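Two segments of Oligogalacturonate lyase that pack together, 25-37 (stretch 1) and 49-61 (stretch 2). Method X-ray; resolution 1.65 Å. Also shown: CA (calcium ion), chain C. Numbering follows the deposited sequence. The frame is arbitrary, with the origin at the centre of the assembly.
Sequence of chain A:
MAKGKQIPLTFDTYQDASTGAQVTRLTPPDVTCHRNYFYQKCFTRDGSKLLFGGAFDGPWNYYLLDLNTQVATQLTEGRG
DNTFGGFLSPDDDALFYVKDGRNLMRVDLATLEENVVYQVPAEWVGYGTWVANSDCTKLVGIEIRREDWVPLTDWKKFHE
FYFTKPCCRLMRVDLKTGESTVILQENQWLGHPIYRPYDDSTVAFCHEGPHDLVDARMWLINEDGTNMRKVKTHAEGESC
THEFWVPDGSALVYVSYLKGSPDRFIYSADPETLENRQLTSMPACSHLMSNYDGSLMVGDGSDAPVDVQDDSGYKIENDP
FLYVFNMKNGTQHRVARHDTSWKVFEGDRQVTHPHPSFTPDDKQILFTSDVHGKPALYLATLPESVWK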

# COMPACT_ATOMS: atom_id res chain seq x y z
N ARG A 25 -1.92 -9.46 -18.83
CA ARG A 25 -0.90 -9.92 -17.89
C ARG A 25 0.47 -9.42 -18.35
O ARG A 25 0.84 -9.60 -19.52
N LEU A 26 1.20 -8.80 -17.43
CA LEU A 26 2.43 -8.08 -17.78
C LEU A 26 3.70 -8.89 -17.54
O LEU A 26 4.74 -8.58 -18.10
N THR A 27 3.61 -9.90 -16.67
CA THR A 27 4.79 -10.65 -16.23
C THR A 27 4.54 -12.15 -16.38
O THR A 27 3.37 -12.60 -16.37
N PRO A 28 5.63 -12.94 -16.54
CA PRO A 28 5.48 -14.37 -16.79
C PRO A 28 5.25 -15.16 -15.49
O PRO A 28 6.04 -15.02 -14.56
N PRO A 29 4.18 -15.98 -15.44
CA PRO A 29 3.79 -16.61 -14.18
C PRO A 29 4.66 -17.80 -13.77
O PRO A 29 4.30 -18.52 -12.84
N ASP A 30 5.78 -18.01 -14.47
CA ASP A 30 6.79 -18.93 -13.95
C ASP A 30 7.85 -18.18 -13.14
O ASP A 30 8.80 -18.80 -12.65
N VAL A 31 7.70 -16.86 -13.00
CA VAL A 31 8.57 -16.07 -12.11
C VAL A 31 7.68 -15.24 -11.18
O VAL A 31 6.77 -14.56 -11.65
N THR A 32 7.94 -15.30 -9.87
CA THR A 32 7.15 -14.49 -8.93
C THR A 32 7.41 -13.01 -9.15
O THR A 32 8.53 -12.54 -9.01
N CYS A 33 6.35 -12.28 -9.52
CA CYS A 33 6.39 -10.82 -9.64
C CYS A 33 5.16 -10.25 -8.95
O CYS A 33 4.08 -10.86 -8.96
N HIS A 34 5.30 -9.09 -8.35
CA HIS A 34 4.16 -8.50 -7.66
C HIS A 34 4.22 -6.99 -7.69
O HIS A 34 5.30 -6.40 -7.80
N ARG A 35 3.06 -6.36 -7.59
CA ARG A 35 3.03 -4.90 -7.49
C ARG A 35 3.38 -4.44 -6.08
O ARG A 35 3.37 -5.24 -5.14
N ASN A 36 3.67 -3.15 -5.90
CA ASN A 36 3.98 -2.60 -4.58
C ASN A 36 2.71 -2.33 -3.76
O ASN A 36 1.60 -2.59 -4.23
N TYR A 37 2.85 -1.80 -2.55
CA TYR A 37 1.67 -1.44 -1.77
C TYR A 37 0.87 -0.35 -2.51
O TYR A 37 1.45 0.56 -3.13
N LYS A 49 5.70 4.15 -17.44
CA LYS A 49 6.62 3.22 -16.76
C LYS A 49 6.06 2.76 -15.43
O LYS A 49 5.30 3.50 -14.78
N LEU A 50 6.42 1.54 -15.02
CA LEU A 50 5.83 0.93 -13.82
C LEU A 50 6.88 0.22 -12.96
O LEU A 50 7.58 -0.66 -13.44
N LEU A 51 6.97 0.63 -11.70
CA LEU A 51 7.80 -0.01 -10.68
C LEU A 51 7.12 -1.29 -10.18
O LEU A 51 5.92 -1.27 -9.87
N PHE A 52 7.89 -2.36 -10.07
CA PHE A 52 7.38 -3.64 -9.54
C PHE A 52 8.50 -4.49 -8.93
O PHE A 52 9.68 -4.18 -9.04
N GLY A 53 8.11 -5.56 -8.26
CA GLY A 53 9.09 -6.49 -7.67
C GLY A 53 9.05 -7.79 -8.46
O GLY A 53 7.98 -8.25 -8.87
N GLY A 54 10.23 -8.34 -8.73
CA GLY A 54 10.35 -9.55 -9.54
C GLY A 54 11.49 -10.43 -9.06
O GLY A 54 12.42 -9.96 -8.41
N ALA A 55 11.39 -11.72 -9.37
CA ALA A 55 12.35 -12.70 -8.86
C ALA A 55 13.35 -13.20 -9.91
O ALA A 55 14.03 -14.19 -9.68
N PHE A 56 13.50 -12.49 -11.03
CA PHE A 56 14.27 -12.99 -12.17
C PHE A 56 15.73 -13.32 -11.82
O PHE A 56 16.26 -14.33 -12.30
N ASP A 57 16.35 -12.48 -10.99
CA ASP A 57 17.78 -12.61 -10.63
C ASP A 57 17.99 -13.65 -9.51
O ASP A 57 19.14 -14.03 -9.19
N GLY A 58 16.89 -14.12 -8.92
CA GLY A 58 16.96 -15.10 -7.81
C GLY A 58 16.15 -14.63 -6.61
O GLY A 58 15.08 -15.20 -6.34
N PRO A 59 16.63 -13.58 -5.93
CA PRO A 59 15.79 -13.02 -4.87
C PRO A 59 14.75 -12.07 -5.47
O PRO A 59 14.65 -11.97 -6.68
N TRP A 60 13.96 -11.44 -4.62
CA TRP A 60 12.99 -10.44 -5.08
C TRP A 60 13.64 -9.06 -5.07
O TRP A 60 14.11 -8.59 -4.03
N ASN A 61 13.66 -8.42 -6.24
CA ASN A 61 14.28 -7.11 -6.41
C ASN A 61 13.34 -6.16 -7.14
O ASN A 61 12.32 -6.58 -7.67

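A short antiparallel strand pairing, Cys33 with Gly54 and His34 with Gly53, holds the two stretches together, with mostly apolar and aromatic side chains packed around it. Two backbone hydrogen bonds fix the register: His34 N to Gly53 O (2.9 Å) and Gly53 N to His34 O (3.0 Å). On the Cys33 face, Cys33 (chi1 m) sets SG 3.7 Å from Phe56 CE2 and 4.0 Å from Phe52 CE1, the latter at the ring edge. Phe56 (m) starts sideways, but its ring end comes nearer; Val31 (t), pointing toward stretch 2, lays CG1 over one ring face, 3.9 Å from Phe56 CD1, while Pro28 CG meets the edge, 3.9 Å from Phe56 CE1. Thr27 CG2 lies 4.0 Å from Phe52 CE1, and Leu26 CD1 (m, t) meets Leu50 CD2 (t, p) at 3.9 Å. On the His34 face, the imidazole (p) covers Gly53 CA; a CB on Gly53 would clash with His34 NE2. His34 ND1 donates to Arg35 O (2.8 Å), and NE2 is satisfied elsewhere in the structure. Trp60 (m) adds an oblique neighbour, its CZ2 3.7 Å from Thr32 CG2. Water 1 bridges Asn36 N (3.0 Å) and Leu51 O (2.7 Å). Outside the contact, Asp57 OD1 binds the calcium ion at 2.4 Å.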

# COMPACT_ATOMS: atom_id res chain seq x y z
CB ARG A 25 -0.87 -11.44 -17.85
CG ARG A 25 0.05 -12.01 -16.78
CD ARG A 25 -0.06 -13.51 -16.75
NE ARG A 25 0.51 -14.10 -17.97
CZ ARG A 25 0.21 -15.31 -18.41
NH1 ARG A 25 -0.65 -16.07 -17.76
NH2 ARG A 25 0.79 -15.76 -19.54
CB LEU A 26 2.51 -6.78 -16.99
CG LEU A 26 1.36 -5.77 -17.11
CD1 LEU A 26 1.63 -4.60 -16.18
CD2 LEU A 26 1.19 -5.28 -18.54
CB THR A 27 5.15 -10.31 -14.74
OG1 THR A 27 4.04 -10.65 -13.90
CG2 THR A 27 5.47 -8.83 -14.58
CB PRO A 28 6.82 -14.75 -17.43
CG PRO A 28 7.82 -13.78 -16.84
CD PRO A 28 7.04 -12.49 -16.61
CB PRO A 29 2.33 -17.02 -14.44
CG PRO A 29 2.24 -17.22 -15.91
CD PRO A 29 3.14 -16.14 -16.48
CB ASP A 30 7.45 -19.74 -15.08
CG ASP A 30 8.34 -18.90 -15.96
OD1 ASP A 30 7.93 -17.80 -16.38
OD2 ASP A 30 9.48 -19.33 -16.20
CB VAL A 31 9.49 -15.12 -12.93
CG1 VAL A 31 10.37 -14.25 -11.99
CG2 VAL A 31 10.31 -15.94 -13.91
CB THR A 32 7.45 -14.90 -7.47
OG1 THR A 32 7.00 -16.24 -7.28
CG2 THR A 32 6.77 -13.95 -6.47
CB CYS A 33 6.37 -10.40 -11.12
SG CYS A 33 7.79 -11.00 -12.08
CB HIS A 34 4.11 -8.97 -6.19
CG HIS A 34 5.26 -8.46 -5.39
ND1 HIS A 34 5.24 -7.23 -4.77
CD2 HIS A 34 6.50 -8.97 -5.19
CE1 HIS A 34 6.40 -7.03 -4.16
NE2 HIS A 34 7.19 -8.07 -4.41
CB ARG A 35 1.64 -4.42 -7.91
CG ARG A 35 0.64 -4.69 -6.83
CD ARG A 35 0.54 -3.37 -6.03
NE ARG A 35 -0.49 -2.68 -6.71
CZ ARG A 35 -0.69 -1.38 -6.90
NH1 ARG A 35 0.10 -0.39 -6.46
NH2 ARG A 35 -1.78 -1.12 -7.60
CB ASN A 36 4.87 -1.34 -4.70
CG ASN A 36 4.11 -0.10 -5.22
OD1 ASN A 36 4.59 1.04 -5.06
ND2 ASN A 36 2.97 -0.30 -5.84
CB TYR A 37 2.05 -0.99 -0.36
CG TYR A 37 2.47 -2.12 0.56
CD1 TYR A 37 1.86 -3.38 0.50
CD2 TYR A 37 3.44 -1.91 1.54
CE1 TYR A 37 2.24 -4.41 1.39
CE2 TYR A 37 3.81 -2.92 2.42
CZ TYR A 37 3.21 -4.16 2.35
OH TYR A 37 3.61 -5.15 3.23
CB LYS A 49 8.01 3.84 -16.63
CG LYS A 49 8.73 3.98 -18.00
CD LYS A 49 9.94 4.89 -17.90
CE LYS A 49 10.53 5.16 -19.28
NZ LYS A 49 9.53 5.83 -20.18
CB LEU A 50 4.72 -0.06 -14.22
CG LEU A 50 4.09 -0.93 -13.13
CD1 LEU A 50 3.38 -0.07 -12.09
CD2 LEU A 50 3.14 -1.96 -13.74
CB LEU A 51 7.91 0.94 -9.48
CG LEU A 51 8.76 0.45 -8.29
CD1 LEU A 51 10.24 0.42 -8.67
CD2 LEU A 51 8.53 1.34 -7.07
CB PHE A 52 6.57 -4.42 -10.59
CG PHE A 52 7.41 -5.08 -11.64
CD1 PHE A 52 7.66 -6.45 -11.56
CD2 PHE A 52 7.94 -4.36 -12.73
CE1 PHE A 52 8.43 -7.10 -12.53
CE2 PHE A 52 8.71 -5.00 -13.72
CZ PHE A 52 8.97 -6.38 -13.62
CB ALA A 55 11.60 -13.89 -8.23
CB PHE A 56 14.28 -11.96 -13.31
CG PHE A 56 12.90 -11.61 -13.82
CD1 PHE A 56 12.28 -12.40 -14.78
CD2 PHE A 56 12.23 -10.49 -13.32
CE1 PHE A 56 11.00 -12.08 -15.25
CE2 PHE A 56 10.95 -10.15 -13.79
CZ PHE A 56 10.33 -10.95 -14.75
CB ASP A 57 18.31 -11.25 -10.17
CG ASP A 57 19.84 -11.12 -10.28
OD1 ASP A 57 20.47 -11.87 -11.05
OD2 ASP A 57 20.39 -10.22 -9.61
CB PRO A 59 16.77 -12.24 -4.00
CG PRO A 59 17.94 -11.94 -4.88
CD PRO A 59 17.90 -12.85 -6.10
CB TRP A 60 11.75 -10.45 -4.18
CG TRP A 60 11.03 -11.79 -4.12
CD1 TRP A 60 11.42 -12.98 -4.70
CD2 TRP A 60 9.81 -12.06 -3.44
NE1 TRP A 60 10.49 -13.97 -4.42
CE2 TRP A 60 9.50 -13.43 -3.63
CE3 TRP A 60 8.93 -11.29 -2.67
CZ2 TRP A 60 8.36 -14.03 -3.08
CZ3 TRP A 60 7.81 -11.88 -2.11
CH2 TRP A 60 7.54 -13.25 -2.31
CB ASN A 61 15.55 -7.23 -7.24
CG ASN A 61 16.63 -8.07 -6.55
OD1 ASN A 61 17.14 -7.70 -5.48
ND2 ASN A 61 17.00 -9.16 -7.17
CA CA C . 22.86 -12.17 -11.13
O HOH W 1 3.66 -1.83 -8.54
O HOH W 2 22.98 -10.48 -9.44
O HOH W 3 25.00 -11.39 -11.88
O HOH W 4 22.69 -13.90 -12.81